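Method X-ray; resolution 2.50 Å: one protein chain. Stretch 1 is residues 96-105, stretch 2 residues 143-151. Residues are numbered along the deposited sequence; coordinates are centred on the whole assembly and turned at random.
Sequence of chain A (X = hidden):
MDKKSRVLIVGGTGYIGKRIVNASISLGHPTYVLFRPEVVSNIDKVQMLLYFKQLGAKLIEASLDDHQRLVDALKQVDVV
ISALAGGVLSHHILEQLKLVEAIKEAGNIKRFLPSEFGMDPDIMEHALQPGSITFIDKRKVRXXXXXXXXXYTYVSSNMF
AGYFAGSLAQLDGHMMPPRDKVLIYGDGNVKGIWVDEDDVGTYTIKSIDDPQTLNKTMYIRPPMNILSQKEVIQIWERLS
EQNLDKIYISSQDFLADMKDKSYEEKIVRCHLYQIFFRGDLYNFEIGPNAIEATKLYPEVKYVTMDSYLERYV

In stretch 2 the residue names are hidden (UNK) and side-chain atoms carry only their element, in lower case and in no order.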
# COMPACT_ATOMS: atom_id res chain seq x y z
N GLN A 96 -2.51 -0.72 -12.83
CA GLN A 96 -2.54 -1.62 -13.97
C GLN A 96 -3.79 -2.50 -14.01
O GLN A 96 -4.01 -3.12 -15.04
CB GLN A 96 -1.37 -2.53 -13.92
CG GLN A 96 -0.08 -1.79 -13.92
CD GLN A 96 1.04 -2.80 -13.94
OE1 GLN A 96 1.50 -3.26 -12.92
NE2 GLN A 96 1.50 -3.19 -15.12
N LEU A 97 -4.56 -2.62 -12.90
CA LEU A 97 -5.80 -3.40 -12.84
C LEU A 97 -6.88 -2.76 -13.71
O LEU A 97 -7.50 -3.43 -14.52
CB LEU A 97 -6.21 -3.51 -11.37
CG LEU A 97 -5.33 -4.53 -10.58
CD1 LEU A 97 -5.53 -4.40 -9.09
CD2 LEU A 97 -5.74 -5.95 -10.92
N LYS A 98 -6.98 -1.42 -13.59
CA LYS A 98 -7.74 -0.52 -14.44
C LYS A 98 -7.35 -0.75 -15.89
O LYS A 98 -8.22 -0.92 -16.73
CB LYS A 98 -7.43 0.95 -14.15
CG LYS A 98 -7.48 1.41 -12.70
CD LYS A 98 -7.40 2.91 -12.69
CE LYS A 98 -7.85 3.45 -11.34
NZ LYS A 98 -6.86 3.21 -10.30
N LEU A 99 -6.06 -0.74 -16.21
CA LEU A 99 -5.60 -1.11 -17.56
C LEU A 99 -5.95 -2.54 -18.00
O LEU A 99 -6.06 -2.79 -19.19
CB LEU A 99 -4.10 -0.82 -17.56
CG LEU A 99 -3.12 -0.95 -18.71
CD1 LEU A 99 -3.58 -0.32 -20.00
CD2 LEU A 99 -1.87 -0.24 -18.25
N VAL A 100 -6.16 -3.53 -17.10
CA VAL A 100 -6.57 -4.91 -17.44
C VAL A 100 -8.08 -5.01 -17.73
O VAL A 100 -8.55 -5.75 -18.61
CB VAL A 100 -6.19 -5.86 -16.26
CG1 VAL A 100 -6.63 -7.29 -16.57
CG2 VAL A 100 -4.68 -5.87 -16.07
N GLU A 101 -8.81 -4.25 -16.92
CA GLU A 101 -10.22 -3.97 -17.05
C GLU A 101 -10.43 -3.30 -18.41
O GLU A 101 -11.36 -3.66 -19.12
CB GLU A 101 -10.67 -3.04 -15.93
CG GLU A 101 -11.21 -3.63 -14.61
CD GLU A 101 -10.31 -4.41 -13.63
OE1 GLU A 101 -9.51 -5.27 -14.04
OE2 GLU A 101 -10.44 -4.16 -12.41
N ALA A 102 -9.60 -2.32 -18.82
CA ALA A 102 -9.71 -1.67 -20.11
C ALA A 102 -9.29 -2.53 -21.31
O ALA A 102 -9.69 -2.28 -22.44
CB ALA A 102 -8.87 -0.42 -20.11
N ILE A 103 -8.44 -3.52 -21.09
CA ILE A 103 -7.98 -4.45 -22.11
C ILE A 103 -9.02 -5.55 -22.31
O ILE A 103 -9.21 -5.99 -23.45
CB ILE A 103 -6.58 -5.04 -21.65
CG1 ILE A 103 -5.54 -3.97 -21.92
CG2 ILE A 103 -6.14 -6.27 -22.42
CD1 ILE A 103 -4.19 -4.26 -21.28
N LYS A 104 -9.66 -6.04 -21.23
CA LYS A 104 -10.70 -7.06 -21.28
C LYS A 104 -11.87 -6.59 -22.13
O LYS A 104 -12.32 -7.26 -23.06
CB LYS A 104 -11.10 -7.33 -19.84
CG LYS A 104 -12.30 -8.21 -19.56
CD LYS A 104 -12.23 -9.61 -20.19
CE LYS A 104 -13.34 -10.53 -19.65
NZ LYS A 104 -13.16 -11.91 -20.07
N GLU A 105 -12.29 -5.37 -21.86
CA GLU A 105 -13.37 -4.70 -22.55
C GLU A 105 -13.12 -4.56 -24.03
O GLU A 105 -13.99 -4.96 -24.81
CB GLU A 105 -13.59 -3.32 -21.98
CG GLU A 105 -14.96 -2.76 -22.31
CD GLU A 105 -15.55 -1.99 -21.13
OE1 GLU A 105 -15.63 -2.57 -20.05
OE2 GLU A 105 -15.92 -0.83 -21.31
N UNK A 143 -2.61 -12.62 -11.95
CA UNK A 143 -3.76 -13.51 -11.84
C UNK A 143 -5.06 -12.97 -12.44
O UNK A 143 -5.95 -13.78 -12.73
n UNK A 143 0.25 -15.30 -11.83
c UNK A 143 -3.78 -15.30 -10.13
n UNK A 143 -1.30 -15.15 -10.10
c UNK A 143 -2.48 -15.60 -9.38
c UNK A 143 -3.99 -13.84 -10.38
n UNK A 143 -1.30 -16.97 -11.57
c UNK A 143 -0.77 -15.82 -11.14
N UNK A 144 -5.20 -11.63 -12.56
CA UNK A 144 -6.33 -10.91 -13.18
C UNK A 144 -6.20 -10.83 -14.69
O UNK A 144 -7.19 -10.77 -15.40
c UNK A 144 -6.40 -9.49 -12.69
N UNK A 145 -4.98 -10.79 -15.23
CA UNK A 145 -4.70 -10.84 -16.65
C UNK A 145 -5.20 -12.19 -17.11
O UNK A 145 -6.14 -12.19 -17.88
c UNK A 145 -2.89 -9.22 -16.91
c UNK A 145 -1.39 -9.04 -17.11
c UNK A 145 -3.17 -10.69 -16.87
c UNK A 145 -2.67 -11.34 -18.16
N UNK A 146 -4.64 -13.31 -16.63
CA UNK A 146 -5.01 -14.67 -17.01
C UNK A 146 -6.47 -15.00 -16.79
O UNK A 146 -6.99 -15.80 -17.56
c UNK A 146 -4.25 -15.70 -16.24
o UNK A 146 -1.02 -15.32 -14.55
o UNK A 146 -2.80 -16.32 -13.88
c UNK A 146 -2.15 -15.74 -14.75
c UNK A 146 -2.76 -15.48 -16.12
N UNK A 147 -7.15 -14.44 -15.78
CA UNK A 147 -8.57 -14.63 -15.54
C UNK A 147 -9.40 -14.22 -16.74
O UNK A 147 -10.17 -15.00 -17.32
c UNK A 147 -9.02 -13.81 -14.36
N UNK A 148 -9.17 -12.95 -17.13
CA UNK A 148 -9.76 -12.30 -18.30
C UNK A 148 -9.16 -12.74 -19.65
O UNK A 148 -9.48 -12.18 -20.72
c UNK A 148 -9.58 -10.80 -18.09
N UNK A 149 -8.33 -13.80 -19.63
CA UNK A 149 -7.61 -14.42 -20.76
C UNK A 149 -7.07 -13.50 -21.87
O UNK A 149 -7.39 -13.54 -23.06
c UNK A 149 -8.52 -15.55 -21.34
o UNK A 149 -8.76 -16.52 -20.33
N UNK A 150 -6.20 -12.62 -21.34
CA UNK A 150 -5.42 -11.66 -22.11
C UNK A 150 -4.23 -12.44 -22.64
O UNK A 150 -3.88 -13.47 -22.05
c UNK A 150 -4.00 -9.55 -21.69
c UNK A 150 -5.05 -10.50 -21.11
c UNK A 150 -6.34 -9.73 -20.79
c UNK A 150 -6.24 -8.53 -19.83
N UNK A 151 -3.61 -12.09 -23.77
CA UNK A 151 -2.36 -12.66 -24.24
C UNK A 151 -1.14 -12.04 -23.59
O UNK A 151 -0.80 -10.91 -23.92
c UNK A 151 -2.40 -12.44 -25.72
c UNK A 151 -4.20 -11.27 -24.81
c UNK A 151 -3.83 -12.09 -26.00

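Position 143 carries seven side-chain atoms: three carbons in a row, a nitrogen, then a carbon bearing two more nitrogens. CB of position 143 lies 8.1 Å from Leu97 CD2, the nearest approach of this side chain to stretch 1, so it takes no part in the contact. The terminal guanidinium identifies Arg143.

Position 144 has a single side-chain carbon. Its CA-to-CB bond points toward stretch 1, and CB lies 4.0 Å from Leu97 CD2. The backbone is approached as well, with Val100 CG1 3.7 Å from O of position 144. One carbon makes this Ala144.

At position 145 four carbons fork at the first, one arm being two carbons long. The bond to CB runs sideways, yet the first carbon of the longer arm still packs 3.9 Å from Val100 CG2. The pattern is that of isoleucine, Ile145, and the packing atom is CG1.

Position 146 shows three carbons, the third carrying two oxygens, and is out of reach of stretch 1. A carboxylate one methylene longer than aspartate means Glu146. Glu146 OE2 lies 2.8 Å from Arg143 NH1 in a salt bridge, but well out of the guanidinium plane, so the attraction is between charges, with no N-H directed at the oxygen.

Position 147 has one carbon; its CA-to-CB bond points sideways, and CB of position 147 stays 7.3 Å from Val100 CG1. It is Ala147.

Position 148 also has one carbon. Here the CA-to-CB bond points toward stretch 1, and CB meets Lys104 CD, an aliphatic part of the lysine side chain, at 3.6 Å. This is Ala148.

Position 149 has one carbon followed by one oxygen, which gives Ser149. Its phi/psi of 36/60° differs from the helical values of 143-147 and lies in the left-handed region, and Ser149 OG makes a weak hydrogen bond to Glu146 O at 3.4 Å.

Position 150 repeats the four-carbon fork with one longer arm, whose end carbon lies 3.4 Å from Ile103 CG2 and 3.5 Å from Val100 CG1. It is Ile150, with chi1 m and chi2 t; the end carbon is CD1.

Position 151 has three carbons closing a ring onto the backbone nitrogen and adds almost nothing to the contact. The ring is the signature of proline, Pro151.

The helices 96-105 and 143-147 run nearly parallel, at 7°, with axes 10.0 Å apart at closest approach. The small Ala144 and Ala148 face the first helix one turn apart, and CA of Lys104 lies 6.1 Å from CA of Ala148. Val100 is the hub, touching Ala144, Ile145 and Ile150, while Ile150 extends the apolar packing beyond the second helix. No hydrogen bond crosses the 344 Å² interface; side-chain packing carries it.

Stretch 2 143-151: RAIEAASIP
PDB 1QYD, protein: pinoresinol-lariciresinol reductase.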